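Local coordinates for probable ABC transporter phosphite binding protein PhnD1 (Prochlorococcus marinus str. MIT 9301, PDB 5LQ5) that binds inorganic phosphite strongly in the periplasm, probably as the solute-binding component of an ABC transporter, with very weak affinity for methylphosphonate and phosphate, at residues 178-183 with 192-197; 41-44 with 48-51; 11-16 with 20-25. All coordinates share one frame; numbering follows the deposited sequence.

Contact 1: 178-183 with 192-197; sequences QVWENN and SNLELF
The indole of Trp180 and the side chain of Leu194 run alongside one another, pointing in opposite senses, at the closest part of this contact. The six-membered part of the indole does the touching: Trp180 CZ3 lies 3.7 Å from Leu194 CD1, a methyl at the edge of the ring and near its plane, and Trp180 CH2 comes equally near the root of the leucine side chain, 3.7 Å from Leu194 CB. Further along the strand the indole approaches backbone, with Trp180 CZ2 4.0 Å from Leu196 N at an oblique angle. On the pyrrole side Trp180 NE1 passes Leu196 CD1 at 4.3 Å. No hydrogen bond crosses, so shape and apolar surface make the contact. With CG anti to the backbone N (chi1 163°), the indole extends from helix to strand, spanning the 11.4 Å between the axes of 178-183 and 194-197.

Residues 178-183 of helix 177-186 run at 146° to 194-197, roughly antiparallel; the latter open strand 194-199, at the edge of a five-stranded mixed sheet in one of the two lobes of this periplasmic binding protein. Val93 and Val95 of strand 92-97, the neighbouring strand in that sheet, also pack on Trp180, while Val165 of helix 158-167 touches Leu194. The helix itself carries a side-chain bond one turn long: Asn183 ND2 donates to Val179 O at 3.0 Å. It reaches this carbonyl from the opposite face of its plane to Asn183 N, and Asp159 OD1 is a second partner of the same amide nitrogen.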
loop_
_atom_site.group_PDB
_atom_site.type_symbol
_atom_site.label_atom_id
_atom_site.label_comp_id
_atom_site.label_asym_id
_atom_site.label_seq_id
_atom_site.Cartn_x
_atom_site.Cartn_y
_atom_site.Cartn_z
ATOM N N GLN A 178 -0.128 6.903 -6.911
ATOM C CA GLN A 178 -0.803 6.079 -7.951
ATOM C C GLN A 178 -2.327 6.026 -7.782
ATOM O O GLN A 178 -3.078 6.099 -8.729
ATOM C CB GLN A 178 -0.235 4.650 -7.996
ATOM C CG GLN A 178 -0.639 3.864 -9.226
ATOM C CD GLN A 178 -0.003 4.417 -10.496
ATOM O OE1 GLN A 178 1.215 4.448 -10.607
ATOM N NE2 GLN A 178 -0.829 4.858 -11.452
ATOM N N VAL A 179 -2.774 5.919 -6.541
ATOM C CA VAL A 179 -4.197 5.871 -6.244
ATOM C C VAL A 179 -4.837 7.231 -6.569
ATOM O O VAL A 179 -5.925 7.297 -7.123
ATOM C CB VAL A 179 -4.494 5.439 -4.785
ATOM C CG1 VAL A 179 -5.966 5.604 -4.446
ATOM C CG2 VAL A 179 -4.115 3.976 -4.567
ATOM N N TRP A 180 -4.148 8.306 -6.212
ATOM C CA TRP A 180 -4.595 9.657 -6.514
ATOM C C TRP A 180 -4.793 9.814 -8.033
ATOM O O TRP A 180 -5.855 10.232 -8.506
ATOM C CB TRP A 180 -3.589 10.670 -6.003
ATOM C CG TRP A 180 -3.722 12.050 -6.577
ATOM C CD1 TRP A 180 -2.824 12.678 -7.404
ATOM C CD2 TRP A 180 -4.799 12.976 -6.367
ATOM N NE1 TRP A 180 -3.282 13.943 -7.718
ATOM C CE2 TRP A 180 -4.487 14.151 -7.091
ATOM C CE3 TRP A 180 -5.995 12.931 -5.633
ATOM C CZ2 TRP A 180 -5.339 15.270 -7.112
ATOM C CZ3 TRP A 180 -6.846 14.040 -5.663
ATOM C CH2 TRP A 180 -6.507 15.196 -6.408
ATOM N N GLU A 181 -3.782 9.397 -8.786
ATOM C CA GLU A 181 -3.864 9.468 -10.279
ATOM C C GLU A 181 -4.966 8.601 -10.884
ATOM O O GLU A 181 -5.648 9.030 -11.800
ATOM C CB GLU A 181 -2.504 9.149 -10.901
ATOM C CG GLU A 181 -1.485 10.242 -10.624
ATOM C CD GLU A 181 -0.054 9.856 -10.951
ATOM O OE1 GLU A 181 0.182 8.768 -11.522
ATOM O OE2 GLU A 181 0.848 10.661 -10.626
ATOM N N ASN A 182 -5.125 7.381 -10.384
ATOM C CA ASN A 182 -6.225 6.479 -10.818
ATOM C C ASN A 182 -7.604 7.084 -10.620
ATOM O O ASN A 182 -8.483 6.936 -11.449
ATOM C CB ASN A 182 -6.184 5.138 -10.081
ATOM C CG ASN A 182 -5.019 4.295 -10.492
ATOM O OD1 ASN A 182 -4.233 4.680 -11.352
ATOM N ND2 ASN A 182 -4.872 3.152 -9.850
ATOM N N ASN A 183 -7.780 7.748 -9.491
ATOM C CA ASN A 183 -9.075 8.373 -9.160
ATOM C C ASN A 183 -9.349 9.603 -10.029
ATOM O O ASN A 183 -10.454 9.826 -10.488
ATOM C CB ASN A 183 -9.151 8.728 -7.693
ATOM C CG ASN A 183 -9.635 7.597 -6.877
ATOM O OD1 ASN A 183 -10.821 7.396 -6.790
ATOM N ND2 ASN A 183 -8.728 6.833 -6.280
ATOM N N SER A 192 -13.475 15.996 -7.400
ATOM C CA SER A 192 -13.982 17.310 -7.855
ATOM C C SER A 192 -13.579 18.489 -6.998
ATOM O O SER A 192 -13.382 19.585 -7.491
ATOM C CB SER A 192 -15.532 17.308 -7.965
ATOM O OG SER A 192 -15.955 16.341 -8.894
ATOM N N ASN A 193 -13.461 18.266 -5.694
ATOM C CA ASN A 193 -13.153 19.369 -4.754
ATOM C C ASN A 193 -11.738 19.366 -4.246
ATOM O O ASN A 193 -11.416 20.122 -3.329
ATOM C CB ASN A 193 -14.090 19.360 -3.569
ATOM C CG ASN A 193 -15.535 19.324 -3.964
ATOM O OD1 ASN A 193 -16.307 18.462 -3.514
ATOM N ND2 ASN A 193 -15.923 20.247 -4.799
ATOM N N LEU A 194 -10.887 18.575 -4.901
ATOM C CA LEU A 194 -9.479 18.406 -4.525
ATOM C C LEU A 194 -8.463 18.925 -5.490
ATOM O O LEU A 194 -8.611 18.803 -6.717
ATOM C CB LEU A 194 -9.137 16.919 -4.366
ATOM C CG LEU A 194 -9.868 16.215 -3.255
ATOM C CD1 LEU A 194 -9.386 14.774 -3.130
ATOM C CD2 LEU A 194 -9.679 16.965 -1.950
ATOM N N GLU A 195 -7.383 19.410 -4.896
ATOM C CA GLU A 195 -6.207 19.901 -5.620
ATOM C C GLU A 195 -4.951 19.236 -5.067
ATOM O O GLU A 195 -4.817 19.040 -3.854
ATOM C CB GLU A 195 -6.035 21.423 -5.458
ATOM C CG GLU A 195 -7.067 22.280 -6.160
ATOM C CD GLU A 195 -6.745 22.577 -7.627
ATOM O OE1 GLU A 195 -5.932 21.861 -8.257
ATOM O OE2 GLU A 195 -7.312 23.554 -8.157
ATOM N N LEU A 196 -4.029 18.910 -5.957
ATOM C CA LEU A 196 -2.672 18.484 -5.568
ATOM C C LEU A 196 -1.934 19.631 -4.897
ATOM O O LEU A 196 -1.806 20.734 -5.470
ATOM C CB LEU A 196 -1.868 17.943 -6.760
ATOM C CG LEU A 196 -0.399 17.576 -6.513
ATOM C CD1 LEU A 196 -0.329 16.305 -5.664
ATOM C CD2 LEU A 196 0.380 17.386 -7.805
ATOM N N PHE A 197 -1.381 19.324 -3.731
ATOM C CA PHE A 197 -0.630 20.278 -2.881
ATOM C C PHE A 197 0.870 20.085 -2.949
ATOM O O PHE A 197 1.619 21.056 -3.114
ATOM C CB PHE A 197 -1.148 20.279 -1.429
ATOM C CG PHE A 197 -0.493 21.299 -0.522
ATOM C CD1 PHE A 197 -0.737 22.652 -0.668
ATOM C CD2 PHE A 197 0.362 20.909 0.495
ATOM C CE1 PHE A 197 -0.128 23.576 0.160
ATOM C CE2 PHE A 197 0.938 21.827 1.344
ATOM C CZ PHE A 197 0.715 23.191 1.153
#

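Contact 2: 41-44 with 48-51; sequences IPVI and AAVT
Val43 faces the start of helix 46-54 and meets it with the base of its side chain: Val43 CB is 3.8 Å from Ala48 CB, the closest approach between 41-44 and 48-51. Its two methyls then divide the helix surface between them. Val43 CG2 lies 3.9 Å from Ala49 N and 4.1 Å from Ala49 CB, while Val43 CG1 stands 4.1 Å from Ala48 O. That division follows from chi1 of -63°, which sets CG1 anti to the carbonyl carbon and puts CG2 between the backbone N and the carbonyl carbon. The small alanines are consistent with the close approach of the backbones, 5.9 Å between Val43 CA and Ala48 CA.

Ile44 forms the looser, solvent side. It adds Ile44 CG1 at 4.1 Å from Ala48 CB, on a largely exposed side chain. Both Val43 and Ile44 also touch a crystal neighbour. No hydrogen bond joins the two segments; Asn45, the residue before the helix, accepts from Ala48 N through OD1.

The loop links strand 37-40, at the edge of the six-stranded sheet, to helix 46-54. Pro12 packs on Val43, and Ala49 is buried against Ile11 and against Phe63 of strand 60-63. One residue further on, Val50 packs on Ser67 and Ala71 of helix 65-74.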
loop_
_atom_site.group_PDB
_atom_site.type_symbol
_atom_site.label_atom_id
_atom_site.label_comp_id
_atom_site.label_asym_id
_atom_site.label_seq_id
_atom_site.Cartn_x
_atom_site.Cartn_y
_atom_site.Cartn_z
ATOM N N ILE A 41 -8.709 -13.899 0.123
ATOM C CA ILE A 41 -9.396 -13.789 1.422
ATOM C C ILE A 41 -9.288 -12.334 1.914
ATOM O O ILE A 41 -8.253 -11.972 2.466
ATOM C CB ILE A 41 -8.760 -14.721 2.484
ATOM C CG1 ILE A 41 -8.585 -16.158 1.973
ATOM C CG2 ILE A 41 -9.517 -14.672 3.796
ATOM C CD1 ILE A 41 -9.846 -16.845 1.545
ATOM N N PRO A 42 -10.354 -11.510 1.772
ATOM C CA PRO A 42 -10.318 -10.133 2.294
ATOM C C PRO A 42 -10.131 -10.038 3.807
ATOM O O PRO A 42 -10.507 -10.935 4.542
ATOM C CB PRO A 42 -11.682 -9.542 1.879
ATOM C CG PRO A 42 -12.168 -10.428 0.786
ATOM C CD PRO A 42 -11.651 -11.796 1.142
ATOM N N VAL A 43 -9.544 -8.926 4.234
ATOM C CA VAL A 43 -9.428 -8.593 5.661
ATOM C C VAL A 43 -9.995 -7.218 5.957
ATOM O O VAL A 43 -10.093 -6.386 5.065
ATOM C CB VAL A 43 -7.968 -8.673 6.129
ATOM C CG1 VAL A 43 -7.473 -10.109 5.970
ATOM C CG2 VAL A 43 -7.099 -7.631 5.397
ATOM N N ILE A 44 -10.253 -6.950 7.232
ATOM C CA ILE A 44 -10.901 -5.678 7.607
ATOM C C ILE A 44 -9.979 -4.457 7.654
ATOM O O ILE A 44 -10.453 -3.345 7.441
ATOM C CB ILE A 44 -11.715 -5.763 8.922
ATOM C CG1 ILE A 44 -10.822 -6.142 10.107
ATOM C CG2 ILE A 44 -12.921 -6.686 8.729
ATOM C CD1 ILE A 44 -11.489 -5.856 11.448
ATOM N N ALA A 48 -5.044 -6.597 10.419
ATOM C CA ALA A 48 -5.597 -7.935 10.123
ATOM C C ALA A 48 -4.793 -8.652 9.022
ATOM O O ALA A 48 -4.738 -9.888 8.979
ATOM C CB ALA A 48 -7.068 -7.867 9.756
ATOM N N ALA A 49 -4.237 -7.891 8.097
ATOM C CA ALA A 49 -3.377 -8.482 7.068
ATOM C C ALA A 49 -2.094 -9.059 7.674
ATOM O O ALA A 49 -1.700 -10.194 7.389
ATOM C CB ALA A 49 -3.084 -7.461 5.983
ATOM N N VAL A 50 -1.494 -8.279 8.572
ATOM C CA VAL A 50 -0.287 -8.710 9.274
ATOM C C VAL A 50 -0.603 -9.922 10.168
ATOM O O VAL A 50 0.094 -10.953 10.146
ATOM C CB VAL A 50 0.347 -7.574 10.077
ATOM C CG1 VAL A 50 1.540 -8.134 10.866
ATOM C CG2 VAL A 50 0.804 -6.458 9.135
ATOM N N THR A 51 -1.662 -9.809 10.937
ATOM C CA THR A 51 -1.970 -10.893 11.892
ATOM C C THR A 51 -2.461 -12.172 11.154
ATOM O O THR A 51 -2.146 -13.265 11.528
ATOM C CB THR A 51 -3.034 -10.391 12.894
ATOM O OG1 THR A 51 -2.493 -9.267 13.608
ATOM C CG2 THR A 51 -3.480 -11.502 13.867
#

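Contact 3: 11-16 with 20-25; sequences IPDQNQ and DKRFNL
Gln16 and Asp20 are joined twice at the start of helix 16-34. Asp20 N donates to Gln16 O at 2.8 Å, the first-turn helical bond, and Gln16 NE2 returns a nearly straight bond to Asp20 OD1 at 2.9 Å. The chain of Gln16 bends at chi2 (64°) to bring its amide over; the bond lies in the amide plane but meets OD1 from above the carboxylate plane. Tyr40 OH is a second partner of Gln16 NE2.

Deeper, Arg22 comes in roughly perpendicular to the Asp13 side chain, the carboxylate and guanidinium planes 42° apart. Their salt bridge is long, 3.9 Å from Asp13 OD1 to Arg22 NH2, and two waters fill in: water 2 donates to Asp13 OD2 and accepts from Arg22 NH2 at 2.8 Å; water 1 joins Ile11 O, Asp13 OD1 and, weakly, Arg22 NH2. Asp13 OD2 also bonds to Tyr206 OH, and Arg22 NH1 to Met246 O. Arg22 CG packs over one face of the Phe23 ring, and Phe247 makes a cation-pi contact with Arg22.

This strand-to-helix turn, with an inverse gamma turn centred on Pro12, borders the phosphite pocket of a periplasmic binding protein: Ile11 touches the ion.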
loop_
_atom_site.group_PDB
_atom_site.type_symbol
_atom_site.label_atom_id
_atom_site.label_comp_id
_atom_site.label_asym_id
_atom_site.label_seq_id
_atom_site.Cartn_x
_atom_site.Cartn_y
_atom_site.Cartn_z
ATOM N N ILE A 11 -3.235 -5.873 1.952
ATOM C CA ILE A 11 -3.642 -4.739 2.765
ATOM C C ILE A 11 -4.838 -4.039 2.083
ATOM O O ILE A 11 -4.833 -3.864 0.848
ATOM C CB ILE A 11 -2.506 -3.742 3.065
ATOM C CG1 ILE A 11 -1.807 -3.270 1.783
ATOM C CG2 ILE A 11 -1.506 -4.367 4.068
ATOM C CD1 ILE A 11 -0.957 -2.047 2.000
ATOM N N PRO A 12 -5.856 -3.629 2.852
ATOM C CA PRO A 12 -7.056 -3.011 2.275
ATOM C C PRO A 12 -6.868 -1.507 2.061
ATOM O O PRO A 12 -7.428 -0.667 2.765
ATOM C CB PRO A 12 -8.124 -3.317 3.313
ATOM C CG PRO A 12 -7.375 -3.383 4.619
ATOM C CD PRO A 12 -6.031 -3.958 4.280
ATOM N N ASP A 13 -6.049 -1.196 1.054
ATOM C CA ASP A 13 -5.538 0.168 0.801
ATOM C C ASP A 13 -6.445 0.986 -0.116
ATOM O O ASP A 13 -6.213 2.165 -0.340
ATOM C CB ASP A 13 -4.099 0.132 0.283
ATOM C CG ASP A 13 -3.978 -0.392 -1.158
ATOM O OD1 ASP A 13 -4.877 -1.113 -1.636
ATOM O OD2 ASP A 13 -2.985 -0.055 -1.812
ATOM N N GLN A 14 -7.458 0.300 -0.652
ATOM C CA GLN A 14 -8.445 0.855 -1.581
ATOM C C GLN A 14 -9.813 0.235 -1.275
ATOM O O GLN A 14 -9.904 -0.707 -0.515
ATOM C CB GLN A 14 -8.008 0.563 -3.037
ATOM C CG GLN A 14 -6.764 1.356 -3.408
ATOM C CD GLN A 14 -6.143 0.847 -4.673
ATOM O OE1 GLN A 14 -5.214 0.044 -4.665
ATOM N NE2 GLN A 14 -6.640 1.311 -5.746
ATOM N N ASN A 15 -10.866 0.750 -1.897
ATOM C CA ASN A 15 -12.188 0.217 -1.713
ATOM C C ASN A 15 -12.249 -1.261 -2.097
ATOM O O ASN A 15 -11.540 -1.724 -3.019
ATOM C CB ASN A 15 -13.217 1.001 -2.517
ATOM C CG ASN A 15 -13.417 2.420 -2.001
ATOM O OD1 ASN A 15 -13.215 2.725 -0.814
ATOM N ND2 ASN A 15 -13.824 3.275 -2.873
ATOM N N GLN A 16 -13.099 -1.992 -1.388
ATOM C CA GLN A 16 -13.180 -3.446 -1.561
ATOM C C GLN A 16 -13.531 -3.897 -2.985
ATOM O O GLN A 16 -13.052 -4.952 -3.446
ATOM C CB GLN A 16 -14.100 -4.079 -0.520
ATOM C CG GLN A 16 -13.971 -5.592 -0.423
ATOM C CD GLN A 16 -12.595 -6.005 0.040
ATOM O OE1 GLN A 16 -12.060 -5.455 1.004
ATOM N NE2 GLN A 16 -12.001 -6.947 -0.658
ATOM N N ASP A 20 -11.332 -6.732 -4.659
ATOM C CA ASP A 20 -11.960 -7.985 -5.110
ATOM C C ASP A 20 -11.604 -8.270 -6.569
ATOM O O ASP A 20 -11.187 -9.372 -6.933
ATOM C CB ASP A 20 -13.477 -7.878 -5.026
ATOM C CG ASP A 20 -14.023 -8.045 -3.625
ATOM O OD1 ASP A 20 -13.302 -8.480 -2.713
ATOM O OD2 ASP A 20 -15.228 -7.736 -3.442
ATOM N N LYS A 21 -11.770 -7.266 -7.417
ATOM C CA LYS A 21 -11.514 -7.451 -8.861
ATOM C C LYS A 21 -10.060 -7.856 -9.145
ATOM O O LYS A 21 -9.807 -8.845 -9.845
ATOM C CB LYS A 21 -11.874 -6.193 -9.660
ATOM C CG LYS A 21 -12.064 -6.469 -11.144
ATOM C CD LYS A 21 -12.283 -5.191 -11.929
ATOM C CE LYS A 21 -12.213 -5.495 -13.420
ATOM N NZ LYS A 21 -12.330 -4.279 -14.263
ATOM N N ARG A 22 -9.133 -7.093 -8.573
ATOM C CA ARG A 22 -7.687 -7.305 -8.700
ATOM C C ARG A 22 -7.284 -8.670 -8.197
ATOM O O ARG A 22 -6.613 -9.455 -8.930
ATOM C CB ARG A 22 -6.918 -6.240 -7.905
ATOM C CG ARG A 22 -5.427 -6.338 -8.039
ATOM C CD ARG A 22 -4.812 -4.997 -7.899
ATOM N NE ARG A 22 -4.668 -4.620 -6.520
ATOM C CZ ARG A 22 -4.166 -3.457 -6.132
ATOM N NH1 ARG A 22 -3.817 -2.542 -7.031
ATOM N NH2 ARG A 22 -4.019 -3.209 -4.841
ATOM N N PHE A 23 -7.603 -8.952 -6.941
ATOM C CA PHE A 23 -7.045 -10.156 -6.306
ATOM C C PHE A 23 -7.731 -11.448 -6.703
ATOM O O PHE A 23 -7.110 -12.509 -6.749
ATOM C CB PHE A 23 -6.891 -9.959 -4.794
ATOM C CG PHE A 23 -5.857 -8.938 -4.482
ATOM C CD1 PHE A 23 -4.503 -9.191 -4.717
ATOM C CD2 PHE A 23 -6.227 -7.677 -4.026
ATOM C CE1 PHE A 23 -3.569 -8.216 -4.514
ATOM C CE2 PHE A 23 -5.280 -6.707 -3.787
ATOM C CZ PHE A 23 -3.953 -6.972 -4.040
ATOM N N ASN A 24 -8.984 -11.350 -7.108
ATOM C CA ASN A 24 -9.650 -12.531 -7.686
ATOM C C ASN A 24 -9.048 -12.857 -9.069
ATOM O O ASN A 24 -8.816 -14.053 -9.379
ATOM C CB ASN A 24 -11.164 -12.339 -7.791
ATOM C CG ASN A 24 -11.881 -12.384 -6.443
ATOM O OD1 ASN A 24 -11.468 -13.054 -5.493
ATOM N ND2 ASN A 24 -13.025 -11.692 -6.373
ATOM N N LEU A 25 -8.792 -11.850 -9.896
ATOM C CA LEU A 25 -8.195 -12.118 -11.235
ATOM C C LEU A 25 -6.777 -12.697 -11.118
ATOM O O LEU A 25 -6.401 -13.662 -11.784
ATOM C CB LEU A 25 -8.141 -10.854 -12.084
ATOM C CG LEU A 25 -9.450 -10.380 -12.694
ATOM C CD1 LEU A 25 -9.230 -9.033 -13.358
ATOM C CD2 LEU A 25 -9.998 -11.397 -13.699
HETATM O O HOH W 1 -4.187 -3.816 -1.947
HETATM O O HOH W 2 -2.097 -1.434 -3.978
#

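How the contacts relate
Along the chain contact 3 comes first, then contact 2, and contact 1 much later. Contacts 2 and 3 are neighbours, with centres 12 Å apart, and both follow strands of the six-stranded sheet, 37-40 and 5-10, which lie side by side. They touch where Pro42 meets Gln16 and where Pro12 packs near Ile44. Contact 1 belongs to the five-stranded sheet of the other lobe; its centre is 26 Å from that of contact 2, across the middle of the chain, and 19 Å from that of contact 3. Val179 nevertheless touches Gln14, so contact 3, whose Ile11 meets the phosphite, reaches across between the lobes, consistent with a closed, ligand-loaded form.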